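UL18 protein (Human herpesvirus 5, PDB 3D2U) binds the host inhibitory receptor LILRB1 as a viral MHC class I mimic, and probably helps protect infected cells from natural killer cell attack. Local coordinates at residues G108-G113 / D129-W134; L3-T8 / H29-H34; L82-A87 / S94-T99. The protein carries 4 engineered substitutions. One frame throughout, in Å; residues are numbered along the deposited sequence.

Interaction 1 of 3, residues G108-G113 / D129-W134. With NAG (2-acetamido-2-deoxy-beta-D-glucopyranose), chain N.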
loop_
_atom_site.group_PDB
_atom_site.type_symbol
_atom_site.label_atom_id
_atom_site.label_comp_id
_atom_site.label_asym_id
_atom_site.label_seq_id
_atom_site.Cartn_x
_atom_site.Cartn_y
_atom_site.Cartn_z
ATOM N N GLY A 108 2.160 -32.024 7.583
ATOM C CA GLY A 108 2.119 -32.224 6.143
ATOM C C GLY A 108 0.865 -32.632 5.386
ATOM O O GLY A 108 0.915 -32.745 4.158
ATOM N N SER A 109 -0.256 -32.842 6.070
ATOM C CA SER A 109 -1.485 -33.268 5.391
ATOM C C SER A 109 -2.294 -32.147 4.711
ATOM O O SER A 109 -2.504 -31.079 5.287
ATOM C CB SER A 109 -2.383 -33.998 6.388
ATOM O OG SER A 109 -2.646 -33.170 7.509
ATOM N N PHE A 110 -2.774 -32.420 3.499
ATOM C CA PHE A 110 -3.547 -31.461 2.712
ATOM C C PHE A 110 -4.821 -30.946 3.382
ATOM O O PHE A 110 -5.732 -31.720 3.665
ATOM C CB PHE A 110 -3.928 -32.082 1.359
ATOM C CG PHE A 110 -4.701 -31.151 0.459
ATOM C CD1 PHE A 110 -4.037 -30.303 -0.429
ATOM C CD2 PHE A 110 -6.094 -31.113 0.504
ATOM C CE1 PHE A 110 -4.753 -29.432 -1.257
ATOM C CE2 PHE A 110 -6.816 -30.249 -0.317
ATOM C CZ PHE A 110 -6.146 -29.410 -1.198
ATOM N N VAL A 111 -4.883 -29.635 3.617
ATOM C CA VAL A 111 -6.069 -29.018 4.210
ATOM C C VAL A 111 -6.876 -28.301 3.127
ATOM O O VAL A 111 -8.095 -28.452 3.052
ATOM C CB VAL A 111 -5.717 -27.975 5.307
ATOM C CG1 VAL A 111 -6.914 -27.063 5.559
ATOM C CG2 VAL A 111 -5.333 -28.675 6.601
ATOM N N ALA A 112 -6.194 -27.529 2.285
ATOM C CA ALA A 112 -6.885 -26.784 1.239
ATOM C C ALA A 112 -6.041 -26.410 0.011
ATOM O O ALA A 112 -4.809 -26.345 0.077
ATOM C CB ALA A 112 -7.503 -25.539 1.846
ATOM N N GLY A 113 -6.729 -26.157 -1.105
ATOM C CA GLY A 113 -6.063 -25.806 -2.352
ATOM C C GLY A 113 -6.703 -24.666 -3.146
ATOM O O GLY A 113 -7.871 -24.323 -2.948
ATOM N N ASP A 129 -12.191 -25.086 -3.389
ATOM C CA ASP A 129 -12.880 -26.160 -2.691
ATOM C C ASP A 129 -12.604 -27.549 -3.255
ATOM O O ASP A 129 -11.440 -27.904 -3.420
ATOM C CB ASP A 129 -14.369 -25.903 -2.684
ATOM C CG ASP A 129 -14.629 -24.457 -2.401
ATOM O OD1 ASP A 129 -13.774 -23.788 -1.802
ATOM O OD2 ASP A 129 -15.707 -23.953 -2.778
ATOM N N ASN A 130 -13.574 -28.307 -3.535
ATOM C CA ASN A 130 -13.244 -29.638 -4.058
ATOM C C ASN A 130 -12.214 -29.667 -5.224
ATOM O O ASN A 130 -11.692 -30.731 -5.568
ATOM C CB ASN A 130 -14.543 -30.320 -4.463
ATOM C CG ASN A 130 -15.413 -29.482 -5.365
ATOM O OD1 ASN A 130 -15.905 -29.993 -6.381
ATOM N ND2 ASN A 130 -15.627 -28.216 -5.016
ATOM N N LEU A 131 -11.911 -28.516 -5.816
ATOM C CA LEU A 131 -10.970 -28.421 -6.929
ATOM C C LEU A 131 -11.401 -29.249 -8.147
ATOM O O LEU A 131 -10.598 -29.916 -8.805
ATOM C CB LEU A 131 -9.562 -28.800 -6.435
ATOM C CG LEU A 131 -9.091 -27.910 -5.262
ATOM C CD1 LEU A 131 -7.758 -28.389 -4.689
ATOM C CD2 LEU A 131 -8.971 -26.463 -5.737
ATOM N N THR A 132 -12.693 -29.169 -8.454
ATOM C CA THR A 132 -13.261 -29.873 -9.597
ATOM C C THR A 132 -13.983 -28.902 -10.564
ATOM O O THR A 132 -13.977 -29.129 -11.772
ATOM C CB THR A 132 -14.258 -30.985 -9.133
ATOM O OG1 THR A 132 -15.470 -30.386 -8.658
ATOM C CG2 THR A 132 -13.648 -31.807 -7.998
ATOM N N LEU A 133 -14.556 -27.812 -10.031
ATOM C CA LEU A 133 -15.317 -26.829 -10.827
ATOM C C LEU A 133 -14.715 -25.412 -10.986
ATOM O O LEU A 133 -14.699 -24.634 -10.028
ATOM C CB LEU A 133 -16.755 -26.719 -10.243
ATOM C CG LEU A 133 -17.356 -25.526 -9.457
ATOM C CD1 LEU A 133 -18.520 -24.933 -10.252
ATOM C CD2 LEU A 133 -17.890 -25.965 -8.084
ATOM N N TRP A 134 -14.246 -25.058 -12.189
ATOM C CA TRP A 134 -13.684 -23.709 -12.410
ATOM C C TRP A 134 -14.774 -22.643 -12.486
ATOM O O TRP A 134 -15.825 -22.862 -13.075
ATOM C CB TRP A 134 -12.875 -23.610 -13.718
ATOM C CG TRP A 134 -11.565 -24.342 -13.748
ATOM C CD1 TRP A 134 -11.373 -25.648 -14.079
ATOM C CD2 TRP A 134 -10.260 -23.807 -13.453
ATOM N NE1 TRP A 134 -10.040 -25.966 -14.014
ATOM C CE2 TRP A 134 -9.335 -24.861 -13.630
ATOM C CE3 TRP A 134 -9.789 -22.548 -13.056
ATOM C CZ2 TRP A 134 -7.958 -24.695 -13.419
ATOM C CZ3 TRP A 134 -8.413 -22.385 -12.847
ATOM C CH2 TRP A 134 -7.517 -23.456 -13.030
HETATM C C1 NAG N . -4.195 -21.075 1.983
HETATM C C2 NAG N . -5.680 -20.810 1.915
HETATM C C3 NAG N . -5.745 -19.327 2.007
HETATM C C4 NAG N . -5.231 -18.867 3.344
HETATM C C5 NAG N . -3.814 -19.408 3.640
HETATM C C6 NAG N . -3.364 -19.207 5.082
HETATM C C7 NAG N . -6.190 -22.509 0.289
HETATM C C8 NAG N . -5.134 -22.899 -0.732
HETATM N N2 NAG N . -6.231 -21.240 0.650
HETATM O O1 NAG N . -3.903 -22.368 1.601
HETATM O O3 NAG N . -7.061 -18.845 1.793
HETATM O O4 NAG N . -5.145 -17.483 3.200
HETATM O O5 NAG N . -3.728 -20.818 3.323
HETATM O O6 NAG N . -2.572 -18.032 5.197
HETATM O O7 NAG N . -6.951 -23.346 0.743
#

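Interaction 2 of 3, residues L3-T8 / H29-H34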
loop_
_atom_site.group_PDB
_atom_site.type_symbol
_atom_site.label_atom_id
_atom_site.label_comp_id
_atom_site.label_asym_id
_atom_site.label_seq_id
_atom_site.Cartn_x
_atom_site.Cartn_y
_atom_site.Cartn_z
ATOM N N LEU A 3 2.405 -23.405 0.756
ATOM C CA LEU A 3 3.352 -23.362 -0.341
ATOM C C LEU A 3 2.597 -22.681 -1.480
ATOM O O LEU A 3 1.601 -23.207 -1.983
ATOM C CB LEU A 3 3.776 -24.779 -0.723
ATOM C CG LEU A 3 4.812 -24.922 -1.842
ATOM C CD1 LEU A 3 5.976 -23.969 -1.621
ATOM C CD2 LEU A 3 5.293 -26.370 -1.898
ATOM N N ARG A 4 3.062 -21.495 -1.861
ATOM C CA ARG A 4 2.419 -20.715 -2.912
ATOM C C ARG A 4 3.369 -20.368 -4.045
ATOM O O ARG A 4 4.535 -20.059 -3.812
ATOM C CB ARG A 4 1.847 -19.414 -2.316
ATOM C CG ARG A 4 1.305 -18.421 -3.342
ATOM C CD ARG A 4 0.443 -17.288 -2.725
ATOM N NE ARG A 4 1.188 -16.141 -2.187
ATOM C CZ ARG A 4 1.706 -16.079 -0.957
ATOM N NH1 ARG A 4 1.580 -17.101 -0.111
ATOM N NH2 ARG A 4 2.329 -14.980 -0.551
ATOM N N TYR A 5 2.864 -20.421 -5.273
ATOM C CA TYR A 5 3.661 -20.050 -6.435
ATOM C C TYR A 5 2.957 -18.923 -7.184
ATOM O O TYR A 5 1.760 -18.981 -7.443
ATOM C CB TYR A 5 3.878 -21.255 -7.348
ATOM C CG TYR A 5 5.001 -22.155 -6.881
ATOM C CD1 TYR A 5 6.317 -21.922 -7.276
ATOM C CD2 TYR A 5 4.753 -23.218 -6.015
ATOM C CE1 TYR A 5 7.357 -22.722 -6.820
ATOM C CE2 TYR A 5 5.786 -24.027 -5.553
ATOM C CZ TYR A 5 7.083 -23.773 -5.957
ATOM O OH TYR A 5 8.101 -24.568 -5.491
ATOM N N GLY A 6 3.708 -17.880 -7.503
ATOM C CA GLY A 6 3.126 -16.758 -8.212
ATOM C C GLY A 6 3.767 -16.627 -9.579
ATOM O O GLY A 6 4.994 -16.609 -9.689
ATOM N N TYR A 7 2.944 -16.544 -10.621
ATOM C CA TYR A 7 3.455 -16.405 -11.982
ATOM C C TYR A 7 3.011 -15.091 -12.614
ATOM O O TYR A 7 1.811 -14.796 -12.694
ATOM C CB TYR A 7 2.961 -17.541 -12.883
ATOM C CG TYR A 7 3.181 -18.953 -12.382
ATOM C CD1 TYR A 7 2.474 -19.446 -11.281
ATOM C CD2 TYR A 7 4.035 -19.826 -13.064
ATOM C CE1 TYR A 7 2.604 -20.776 -10.876
ATOM C CE2 TYR A 7 4.173 -21.161 -12.669
ATOM C CZ TYR A 7 3.453 -21.630 -11.577
ATOM O OH TYR A 7 3.562 -22.953 -11.203
ATOM N N THR A 8 3.977 -14.301 -13.061
ATOM C CA THR A 8 3.668 -13.041 -13.713
ATOM C C THR A 8 4.235 -13.094 -15.125
ATOM O O THR A 8 5.459 -13.089 -15.320
ATOM C CB THR A 8 4.284 -11.830 -12.974
ATOM O OG1 THR A 8 3.794 -11.782 -11.626
ATOM C CG2 THR A 8 3.911 -10.546 -13.684
ATOM N N HIS A 29 9.850 -15.898 0.667
ATOM C CA HIS A 29 10.148 -16.054 -0.758
ATOM C C HIS A 29 11.458 -16.829 -0.855
ATOM O O HIS A 29 12.529 -16.302 -0.534
ATOM C CB HIS A 29 10.255 -14.669 -1.427
ATOM C CG HIS A 29 10.932 -14.677 -2.766
ATOM N ND1 HIS A 29 10.774 -15.695 -3.683
ATOM C CD2 HIS A 29 11.750 -13.770 -3.347
ATOM C CE1 HIS A 29 11.471 -15.414 -4.772
ATOM N NE2 HIS A 29 12.073 -14.254 -4.595
ATOM N N PHE A 30 11.362 -18.083 -1.288
ATOM C CA PHE A 30 12.529 -18.959 -1.387
ATOM C C PHE A 30 12.975 -19.349 -2.792
ATOM O O PHE A 30 14.107 -19.800 -2.975
ATOM C CB PHE A 30 12.273 -20.252 -0.604
ATOM C CG PHE A 30 11.250 -21.163 -1.238
ATOM C CD1 PHE A 30 9.888 -20.970 -1.027
ATOM C CD2 PHE A 30 11.658 -22.215 -2.049
ATOM C CE1 PHE A 30 8.944 -21.814 -1.606
ATOM C CE2 PHE A 30 10.729 -23.070 -2.639
ATOM C CZ PHE A 30 9.369 -22.873 -2.421
ATOM N N PHE A 31 12.097 -19.187 -3.777
ATOM C CA PHE A 31 12.421 -19.588 -5.138
ATOM C C PHE A 31 11.974 -18.614 -6.227
ATOM O O PHE A 31 10.904 -18.009 -6.134
ATOM C CB PHE A 31 11.798 -20.959 -5.415
ATOM C CG PHE A 31 11.929 -21.399 -6.834
ATOM C CD1 PHE A 31 13.079 -22.059 -7.275
ATOM C CD2 PHE A 31 10.918 -21.120 -7.754
ATOM C CE1 PHE A 31 13.218 -22.431 -8.614
ATOM C CE2 PHE A 31 11.049 -21.488 -9.095
ATOM C CZ PHE A 31 12.201 -22.145 -9.528
ATOM N N THR A 32 12.790 -18.488 -7.270
ATOM C CA THR A 32 12.464 -17.627 -8.398
ATOM C C THR A 32 12.914 -18.249 -9.709
ATOM O O THR A 32 14.000 -18.815 -9.798
ATOM C CB THR A 32 13.121 -16.221 -8.292
ATOM O OG1 THR A 32 12.415 -15.447 -7.320
ATOM C CG2 THR A 32 13.082 -15.498 -9.641
ATOM N N TYR A 33 12.045 -18.162 -10.710
ATOM C CA TYR A 33 12.353 -18.612 -12.059
ATOM C C TYR A 33 12.041 -17.400 -12.915
ATOM O O TYR A 33 10.946 -16.838 -12.834
ATOM C CB TYR A 33 11.480 -19.770 -12.526
ATOM C CG TYR A 33 11.646 -20.005 -14.017
ATOM C CD1 TYR A 33 12.775 -20.655 -14.525
ATOM C CD2 TYR A 33 10.704 -19.520 -14.927
ATOM C CE1 TYR A 33 12.961 -20.814 -15.898
ATOM C CE2 TYR A 33 10.882 -19.670 -16.293
ATOM C CZ TYR A 33 12.013 -20.318 -16.775
ATOM O OH TYR A 33 12.193 -20.472 -18.130
ATOM N N HIS A 34 13.008 -17.001 -13.728
ATOM C CA HIS A 34 12.868 -15.840 -14.599
ATOM C C HIS A 34 13.372 -16.177 -16.007
ATOM O O HIS A 34 14.290 -16.985 -16.172
ATOM C CB HIS A 34 13.660 -14.679 -14.002
ATOM C CG HIS A 34 13.665 -13.439 -14.839
ATOM N ND1 HIS A 34 12.598 -12.569 -14.897
ATOM C CD2 HIS A 34 14.626 -12.906 -15.632
ATOM C CE1 HIS A 34 12.901 -11.554 -15.688
ATOM N NE2 HIS A 34 14.127 -11.737 -16.148
#

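Interaction 3 of 3, residues L82-A87 / S94-T99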
loop_
_atom_site.group_PDB
_atom_site.type_symbol
_atom_site.label_atom_id
_atom_site.label_comp_id
_atom_site.label_asym_id
_atom_site.label_seq_id
_atom_site.Cartn_x
_atom_site.Cartn_y
_atom_site.Cartn_z
ATOM N N LEU A 82 0.137 -14.369 -26.149
ATOM C CA LEU A 82 -0.211 -13.938 -27.499
ATOM C C LEU A 82 -1.697 -14.122 -27.748
ATOM O O LEU A 82 -2.351 -13.281 -28.359
ATOM C CB LEU A 82 0.559 -14.758 -28.530
ATOM C CG LEU A 82 0.096 -14.569 -29.979
ATOM C CD1 LEU A 82 0.598 -13.234 -30.502
ATOM C CD2 LEU A 82 0.613 -15.706 -30.843
ATOM N N GLU A 83 -2.230 -15.224 -27.242
ATOM C CA GLU A 83 -3.631 -15.531 -27.441
ATOM C C GLU A 83 -4.594 -14.643 -26.653
ATOM O O GLU A 83 -5.640 -14.261 -27.180
ATOM C CB GLU A 83 -3.840 -17.022 -27.188
ATOM N N LEU A 84 -4.251 -14.272 -25.421
ATOM C CA LEU A 84 -5.142 -13.398 -24.658
ATOM C C LEU A 84 -5.047 -11.965 -25.163
ATOM O O LEU A 84 -6.037 -11.241 -25.182
ATOM C CB LEU A 84 -4.808 -13.452 -23.170
ATOM C CG LEU A 84 -5.115 -14.827 -22.577
ATOM C CD1 LEU A 84 -4.663 -14.894 -21.134
ATOM C CD2 LEU A 84 -6.608 -15.101 -22.696
ATOM N N GLU A 85 -3.854 -11.551 -25.575
ATOM C CA GLU A 85 -3.685 -10.199 -26.088
ATOM C C GLU A 85 -4.535 -10.037 -27.354
ATOM O O GLU A 85 -5.207 -9.025 -27.527
ATOM C CB GLU A 85 -2.201 -9.931 -26.378
ATOM C CG GLU A 85 -1.887 -8.665 -27.188
ATOM C CD GLU A 85 -2.669 -7.433 -26.754
ATOM O OE1 GLU A 85 -2.938 -7.267 -25.547
ATOM O OE2 GLU A 85 -3.004 -6.615 -27.632
ATOM N N ILE A 86 -4.518 -11.052 -28.215
ATOM C CA ILE A 86 -5.282 -11.029 -29.455
ATOM C C ILE A 86 -6.782 -11.040 -29.183
ATOM O O ILE A 86 -7.522 -10.226 -29.712
ATOM C CB ILE A 86 -4.917 -12.246 -30.365
ATOM C CG1 ILE A 86 -3.505 -12.061 -30.944
ATOM C CG2 ILE A 86 -5.942 -12.393 -31.492
ATOM C CD1 ILE A 86 -2.998 -13.257 -31.724
ATOM N N ALA A 87 -7.227 -11.960 -28.343
ATOM C CA ALA A 87 -8.645 -12.085 -28.037
ATOM C C ALA A 87 -9.209 -11.022 -27.098
ATOM O O ALA A 87 -10.304 -10.499 -27.331
ATOM C CB ALA A 87 -8.920 -13.466 -27.457
ATOM N N SER A 94 -1.113 -5.660 -20.492
ATOM C CA SER A 94 -1.346 -7.001 -20.980
ATOM C C SER A 94 -0.470 -7.967 -20.178
ATOM O O SER A 94 0.595 -8.376 -20.649
ATOM C CB SER A 94 -1.015 -7.071 -22.476
ATOM O OG SER A 94 0.243 -6.466 -22.759
ATOM N N VAL A 95 -0.914 -8.294 -18.959
ATOM C CA VAL A 95 -0.209 -9.217 -18.048
ATOM C C VAL A 95 -1.112 -10.326 -17.577
ATOM O O VAL A 95 -2.261 -10.074 -17.208
ATOM C CB VAL A 95 0.214 -8.599 -16.685
ATOM C CG1 VAL A 95 1.682 -8.326 -16.647
ATOM C CG2 VAL A 95 -0.626 -7.378 -16.363
ATOM N N LEU A 96 -0.594 -11.546 -17.549
ATOM C CA LEU A 96 -1.372 -12.653 -17.014
ATOM C C LEU A 96 -0.666 -12.989 -15.707
ATOM O O LEU A 96 0.547 -13.177 -15.682
ATOM C CB LEU A 96 -1.360 -13.868 -17.948
ATOM C CG LEU A 96 -2.085 -15.123 -17.436
ATOM C CD1 LEU A 96 -3.581 -14.860 -17.309
ATOM C CD2 LEU A 96 -1.828 -16.286 -18.387
ATOM N N THR A 97 -1.424 -13.016 -14.620
ATOM C CA THR A 97 -0.890 -13.334 -13.303
ATOM C C THR A 97 -1.669 -14.527 -12.816
ATOM O O THR A 97 -2.893 -14.468 -12.745
ATOM C CB THR A 97 -1.138 -12.209 -12.295
ATOM O OG1 THR A 97 -2.526 -11.842 -12.324
ATOM C CG2 THR A 97 -0.264 -11.007 -12.602
ATOM N N TRP A 98 -0.983 -15.616 -12.501
ATOM C CA TRP A 98 -1.682 -16.784 -12.004
ATOM C C TRP A 98 -0.939 -17.372 -10.823
ATOM O O TRP A 98 0.253 -17.109 -10.623
ATOM C CB TRP A 98 -1.934 -17.815 -13.120
ATOM C CG TRP A 98 -0.765 -18.565 -13.673
ATOM C CD1 TRP A 98 -0.431 -19.864 -13.405
ATOM C CD2 TRP A 98 0.162 -18.112 -14.665
ATOM N NE1 TRP A 98 0.641 -20.248 -14.171
ATOM C CE2 TRP A 98 1.022 -19.197 -14.961
ATOM C CE3 TRP A 98 0.351 -16.899 -15.339
ATOM C CZ2 TRP A 98 2.052 -19.107 -15.908
ATOM C CZ3 TRP A 98 1.385 -16.809 -16.283
ATOM C CH2 TRP A 98 2.216 -17.907 -16.555
ATOM N N THR A 99 -1.651 -18.151 -10.021
ATOM C CA THR A 99 -1.055 -18.687 -8.816
ATOM C C THR A 99 -1.713 -19.967 -8.326
ATOM O O THR A 99 -2.873 -20.244 -8.634
ATOM C CB THR A 99 -1.173 -17.626 -7.709
ATOM O OG1 THR A 99 -0.528 -18.087 -6.522
ATOM C CG2 THR A 99 -2.652 -17.327 -7.411
#

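Interaction 1 of 3, residues G108-G113 / D129-W134
Leu-131 and Phe-110 reach toward each other from opposite directions at one margin of the MHC class I-like platform, where the loop after strand 122-127 comes against the start of strand 110-119. The apolar part is a single touch: CZ, the far end of the Phe-110 ring, lies 4.0 Å from Leu-131 CD1. Phe-110 reaches that far because its CG stands anti to the backbone nitrogen (chi1 -179°), which extends the ring toward the loop. Helix 161-171 continues the packing, with Lys-171 against Phe-110 and Leu-170 against Leu-131.

The remaining contact is side chain on main chain. Gly-113 has no side chain, so both Leu-131 methyls can lie against its main chain, CD1 3.9 Å from Gly-113 CA and CD2 3.7 Å from Gly-113 O; a CB there would run into CD1. No hydrogen bond joins the two segments, so what passes directly between them is van der Waals packing; Trp-134 NE1 bonds to Thr-163 OG1 of helix 161-171.

Val-111 and Ala-112 form a classic beta bulge facing Asn-103, and an attached sugar lies beside Ala-112 and Gly-113. Here the main chain passes one face of the ring, Ala-112 N lying 3.8 Å above the plane of Phe-110, displaced toward its rim.

Interaction 2 of 3, residues L3-T8 / H29-H34
Phe-30 swings its ring toward Leu-3 and Tyr-5 by setting CG between its backbone nitrogen and carbonyl carbon (chi1 70°); Tyr-5 answers with CG anti to its own carbonyl carbon (chi1 -81°), which carries the phenol across to strand 28-36. The Leu-3 side chain meets Phe-30 at about a right angle, and its CD1 abuts the ring edge, 3.7 Å from Phe-30 CZ. The Tyr-5 side chain also runs at about a right angle to that of Phe-30, bringing its OH to 3.7 Å from Phe-30 CZ, so one corner of the phenylalanine is shared by a methyl and a hydroxyl. That hydroxyl has its polar partner elsewhere, in a hydrogen bond to the backbone of the bound peptide. Phe-31 CD2 lies near the tyrosine plane, 4.0 Å from Tyr-5 CE1. Phe-30 and Phe-31 form a classic beta bulge opposite Gly-23, which probably helps neighbouring residues reach the same tyrosine.

All this is floor of the class I-type peptide groove. The axes of segments 3-8 and 29-34 pass 9.0 Å apart at 27°, running in roughly the same direction, with strand 17-25 between them in the sheet. Tyr-181 of helix 173-184 packs against Leu-3, Tyr-5 and Phe-30, while Phe-31 reaches Ala-45 on strand 44-47.

Interaction 3 of 3, residues L82-A87 / S94-T99
Leu-84 on helix 62-88 points toward Leu-96 of strand 95-104, one wall of the class I-type groove meeting its floor. The apolar half of the contact is this pair of leucines, whose side chains cross at about a right angle. Leu-84 CD1 does the touching, 4.0 Å from Leu-96 CD1 and 4.2 Å from Leu-96 CD2, so a single methyl of the helix rests against the fork of the strand residue. Leu-96 raises that fork by holding CG anti to its backbone nitrogen (chi1 177°). Leu-81, one turn earlier on the helix, packs on Leu-96 as well.

The second half brings a polar side chain against a carbon. Glu-85 is bent at chi2 (44°), which curls its carboxylate back to Ser-94, and OE1 stops 3.6 Å from Ser-94 CB. This is a van der Waals approach: the serine hydroxyl is engaged elsewhere, in a hydrogen bond to Phe-11 O. The backbones come nearest here, Glu-85 CA and Ser-94 CA being 6.5 Å apart. Trp-119 from strand 110-119 touches all four residues and joins the two halves.

Between these two segments the contact is van der Waals only, apolar at the leucines and polar-on-carbon at Glu-85. Both leucines also pack on an apolar side chain of the bound peptide, consistent with an apolar pocket that takes a peptide side chain, as at the groove end of class I molecules.

How the interactions relate
From the N terminus, interaction 2 comes first: strand 2-11 pairs with strand 17-25, and the chain returns as strand 28-36 to close a 20-residue excursion. The long helix 62-88 follows, and interaction 3 closes the short six-residue connection from its end into strand 95-104. Interaction 1 then closes 15 residues, mostly strand and including strand 122-127, tying strand 110-119 to the loop beyond. The three loops are in series, neither nested nor crossed, yet all reach one seven-stranded sheet. Interactions 2 and 3 touch through a probable hydrogen bond of 2.8 Å between Tyr-7 N and Trp-98 O. Interaction 1 touches neither, its nearest atoms about 7 Å from each, though strand 110-119 is the sheet neighbour of 95-104.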